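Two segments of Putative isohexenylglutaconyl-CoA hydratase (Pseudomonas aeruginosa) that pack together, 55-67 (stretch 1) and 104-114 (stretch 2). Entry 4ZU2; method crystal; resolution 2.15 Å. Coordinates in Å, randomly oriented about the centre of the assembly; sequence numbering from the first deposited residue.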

# COMPACT_ATOMS: atom_id res chain seq x y z
N LEU A 55 3.53 13.35 -20.87
CA LEU A 55 2.30 13.10 -21.58
C LEU A 55 1.18 13.57 -20.67
O LEU A 55 1.20 13.32 -19.46
CB LEU A 55 2.11 11.62 -21.91
CG LEU A 55 3.31 10.99 -22.63
CD1 LEU A 55 3.21 9.45 -22.63
CD2 LEU A 55 3.48 11.53 -24.04
N VAL A 56 0.23 14.29 -21.28
CA VAL A 56 -0.99 14.69 -20.60
C VAL A 56 -2.16 14.03 -21.32
O VAL A 56 -2.24 14.01 -22.53
CB VAL A 56 -1.13 16.21 -20.52
CG1 VAL A 56 -2.20 16.56 -19.51
CG2 VAL A 56 0.20 16.84 -20.11
N LEU A 57 -2.99 13.41 -20.53
CA LEU A 57 -3.97 12.52 -21.00
C LEU A 57 -5.26 13.13 -20.53
O LEU A 57 -5.43 13.39 -19.34
CB LEU A 57 -3.76 11.14 -20.38
CG LEU A 57 -4.70 10.07 -20.92
CD1 LEU A 57 -4.71 10.03 -22.42
CD2 LEU A 57 -4.32 8.71 -20.34
N ARG A 58 -6.14 13.40 -21.49
CA ARG A 58 -7.32 14.19 -21.20
C ARG A 58 -8.50 13.79 -22.09
O ARG A 58 -8.32 13.15 -23.12
CB ARG A 58 -7.01 15.69 -21.35
CG ARG A 58 -7.76 16.57 -20.36
CD ARG A 58 -7.50 18.06 -20.54
NE ARG A 58 -7.19 18.44 -21.92
CZ ARG A 58 -6.11 19.13 -22.31
NH1 ARG A 58 -5.18 19.54 -21.43
NH2 ARG A 58 -5.97 19.41 -23.60
N GLY A 59 -9.69 14.18 -21.67
CA GLY A 59 -10.91 13.81 -22.36
C GLY A 59 -11.63 15.03 -22.92
O GLY A 59 -11.67 16.09 -22.30
N ALA A 60 -12.17 14.90 -24.12
CA ALA A 60 -12.87 16.00 -24.72
C ALA A 60 -14.16 16.26 -23.95
O ALA A 60 -14.76 15.33 -23.40
CB ALA A 60 -13.16 15.70 -26.15
N ASP A 61 -14.53 17.54 -23.85
CA ASP A 61 -15.86 17.97 -23.40
C ASP A 61 -16.27 17.68 -21.97
O ASP A 61 -17.46 17.53 -21.70
CB ASP A 61 -16.89 17.35 -24.30
CG ASP A 61 -17.69 18.37 -24.98
OD1 ASP A 61 -18.68 18.81 -24.36
OD2 ASP A 61 -17.29 18.75 -26.11
N GLY A 62 -15.32 17.59 -21.05
CA GLY A 62 -15.65 17.44 -19.65
C GLY A 62 -15.92 16.01 -19.18
O GLY A 62 -16.55 15.77 -18.15
N HIS A 63 -15.45 15.04 -19.94
CA HIS A 63 -15.44 13.67 -19.44
C HIS A 63 -14.09 13.06 -19.82
O HIS A 63 -13.56 13.35 -20.90
CB HIS A 63 -16.60 12.84 -20.02
CG HIS A 63 -17.96 13.39 -19.71
ND1 HIS A 63 -18.57 13.27 -18.47
CD2 HIS A 63 -18.86 14.04 -20.50
CE1 HIS A 63 -19.76 13.84 -18.51
NE2 HIS A 63 -19.96 14.31 -19.72
N PHE A 64 -13.54 12.22 -18.96
CA PHE A 64 -12.26 11.59 -19.24
C PHE A 64 -12.44 10.36 -20.13
O PHE A 64 -11.98 10.31 -21.26
CB PHE A 64 -11.58 11.21 -17.91
CG PHE A 64 -10.25 10.57 -18.08
CD1 PHE A 64 -9.19 11.28 -18.62
CD2 PHE A 64 -10.04 9.26 -17.66
CE1 PHE A 64 -7.94 10.68 -18.77
CE2 PHE A 64 -8.79 8.65 -17.78
CZ PHE A 64 -7.75 9.34 -18.33
N CYS A 65 -13.11 9.36 -19.60
CA CYS A 65 -13.42 8.17 -20.38
C CYS A 65 -14.43 7.33 -19.62
O CYS A 65 -14.22 6.95 -18.48
CB CYS A 65 -12.18 7.36 -20.77
SG CYS A 65 -12.59 5.63 -21.30
N ALA A 66 -15.53 7.04 -20.28
CA ALA A 66 -16.66 6.37 -19.67
C ALA A 66 -16.65 4.86 -19.67
O ALA A 66 -17.57 4.26 -19.17
CB ALA A 66 -17.94 6.88 -20.33
N GLY A 67 -15.64 4.21 -20.26
CA GLY A 67 -15.57 2.76 -20.26
C GLY A 67 -15.28 2.19 -21.64
O GLY A 67 -14.85 2.89 -22.52
N LEU A 104 6.89 11.06 -17.97
CA LEU A 104 5.88 11.38 -16.97
C LEU A 104 4.48 11.42 -17.66
O LEU A 104 4.30 12.07 -18.68
CB LEU A 104 6.17 12.73 -16.31
CG LEU A 104 5.37 13.08 -15.05
CD1 LEU A 104 5.95 12.41 -13.82
CD2 LEU A 104 5.28 14.61 -14.83
N LEU A 105 3.51 10.70 -17.09
CA LEU A 105 2.17 10.60 -17.64
C LEU A 105 1.28 11.29 -16.65
O LEU A 105 1.16 10.84 -15.50
CB LEU A 105 1.75 9.15 -17.81
CG LEU A 105 0.28 8.93 -18.23
CD1 LEU A 105 -0.08 9.60 -19.58
CD2 LEU A 105 -0.04 7.46 -18.33
N VAL A 106 0.69 12.40 -17.06
CA VAL A 106 -0.22 13.14 -16.20
C VAL A 106 -1.65 12.91 -16.68
O VAL A 106 -1.93 13.11 -17.85
CB VAL A 106 0.09 14.66 -16.19
CG1 VAL A 106 -0.79 15.40 -15.16
CG2 VAL A 106 1.57 14.88 -15.93
N ALA A 107 -2.54 12.49 -15.79
CA ALA A 107 -3.94 12.40 -16.15
C ALA A 107 -4.76 13.55 -15.56
O ALA A 107 -4.78 13.74 -14.37
CB ALA A 107 -4.56 11.05 -15.78
N LEU A 108 -5.47 14.27 -16.43
CA LEU A 108 -6.42 15.28 -16.01
C LEU A 108 -7.84 14.71 -16.16
O LEU A 108 -8.37 14.60 -17.28
CB LEU A 108 -6.19 16.55 -16.84
CG LEU A 108 -6.65 17.90 -16.26
CD1 LEU A 108 -6.13 18.08 -14.86
CD2 LEU A 108 -6.16 19.03 -17.11
N VAL A 109 -8.42 14.28 -15.05
CA VAL A 109 -9.67 13.51 -15.12
C VAL A 109 -10.89 14.38 -14.70
O VAL A 109 -10.93 14.96 -13.63
CB VAL A 109 -9.56 12.18 -14.31
CG1 VAL A 109 -8.34 11.34 -14.77
CG2 VAL A 109 -9.47 12.43 -12.85
N GLU A 110 -11.87 14.46 -15.58
CA GLU A 110 -13.08 15.24 -15.36
C GLU A 110 -14.24 14.34 -15.68
O GLU A 110 -14.11 13.47 -16.51
CB GLU A 110 -13.11 16.42 -16.31
CG GLU A 110 -11.93 17.31 -16.20
CD GLU A 110 -11.95 18.37 -17.26
OE1 GLU A 110 -12.60 19.42 -17.03
OE2 GLU A 110 -11.34 18.11 -18.34
N GLY A 111 -15.36 14.59 -15.01
CA GLY A 111 -16.63 13.91 -15.29
C GLY A 111 -16.51 12.41 -15.12
O GLY A 111 -16.05 11.95 -14.08
N ALA A 112 -16.87 11.66 -16.15
CA ALA A 112 -16.88 10.20 -16.04
C ALA A 112 -15.48 9.58 -16.15
O ALA A 112 -14.76 9.77 -17.15
CB ALA A 112 -17.82 9.59 -17.08
N VAL A 113 -15.12 8.84 -15.11
CA VAL A 113 -13.86 8.09 -15.03
C VAL A 113 -14.22 6.64 -14.63
O VAL A 113 -14.14 6.26 -13.46
CB VAL A 113 -12.93 8.70 -13.98
CG1 VAL A 113 -11.54 8.10 -14.08
CG2 VAL A 113 -12.88 10.21 -14.12
N LEU A 114 -14.72 5.88 -15.59
CA LEU A 114 -15.39 4.61 -15.29
C LEU A 114 -14.85 3.41 -16.09
O LEU A 114 -14.56 3.53 -17.29
CB LEU A 114 -16.86 4.70 -15.68
CG LEU A 114 -17.73 5.79 -15.06
CD1 LEU A 114 -19.11 5.74 -15.68
CD2 LEU A 114 -17.82 5.64 -13.53
O HOH W 1 -10.65 14.75 -18.71

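The strongest polar links are backbone hydrogen bonds between two parallel strands, 55-59 and 104-109, whose axes approach to 4.6 Å with 23° between their N-to-C directions. Leu-55 N donates to Leu-104 O (2.7 Å) and Leu-55 O accepts from Val-106 N (2.6 Å, 178° at the hydrogen), so one residue bonds on both sides of its partner, Leu-105, as a parallel ladder requires. Leu-57 repeats the pattern around Ala-107: its N donates to Val-106 O at 2.9 Å, and its O receives Leu-108 N at 3.0 Å.

Beyond this ladder the pairing lapses, and water 1 occupies part of the gap, accepting from Gly-59 N (3.2 Å) and donating to Leu-108 O (2.7 Å). Bonding resumes with the register shifted by two. Cys-65 N donates to Ala-112 O at 3.0 Å, while Cys-65 O accepts from Leu-114 N at 3.1 Å, a single bridge centred on Val-113. Phe-64 N makes only weak bonds, to Glu-110 O (2.8 Å, 120°) and Ala-112 O (3.3 Å, 130°). A side chain joins this network where His-63 ND1 accepts from Ala-112 N at 3.3 Å, the donor lying near the ring plane. Gly-111 fits closely here: an ideal CB would lie 2.2 Å from Gly-62 O and 2.5 Å from His-63 ND1, both clashes, and its phi of 60° also favours glycine.

Apolar packing completes the contact. Leu-55, Leu-57, Leu-105 and Ala-107 share one sheet face, where Leu-105 CD1 lies 3.8 Å from Leu-55 CB and 4.1 Å from Leu-57 CB; Val-56 and Val-106 point to the other. Phe-64, directed toward the second stretch, receives Val-109 CG1 over its ring face, 3.8 Å from the centroid of the Phe-64 ring and 5° off the normal, a CH-pi contact. Phe-64 CD2 also meets Val-113 CG1 at 4.1 Å. In all, 919 Å² is buried.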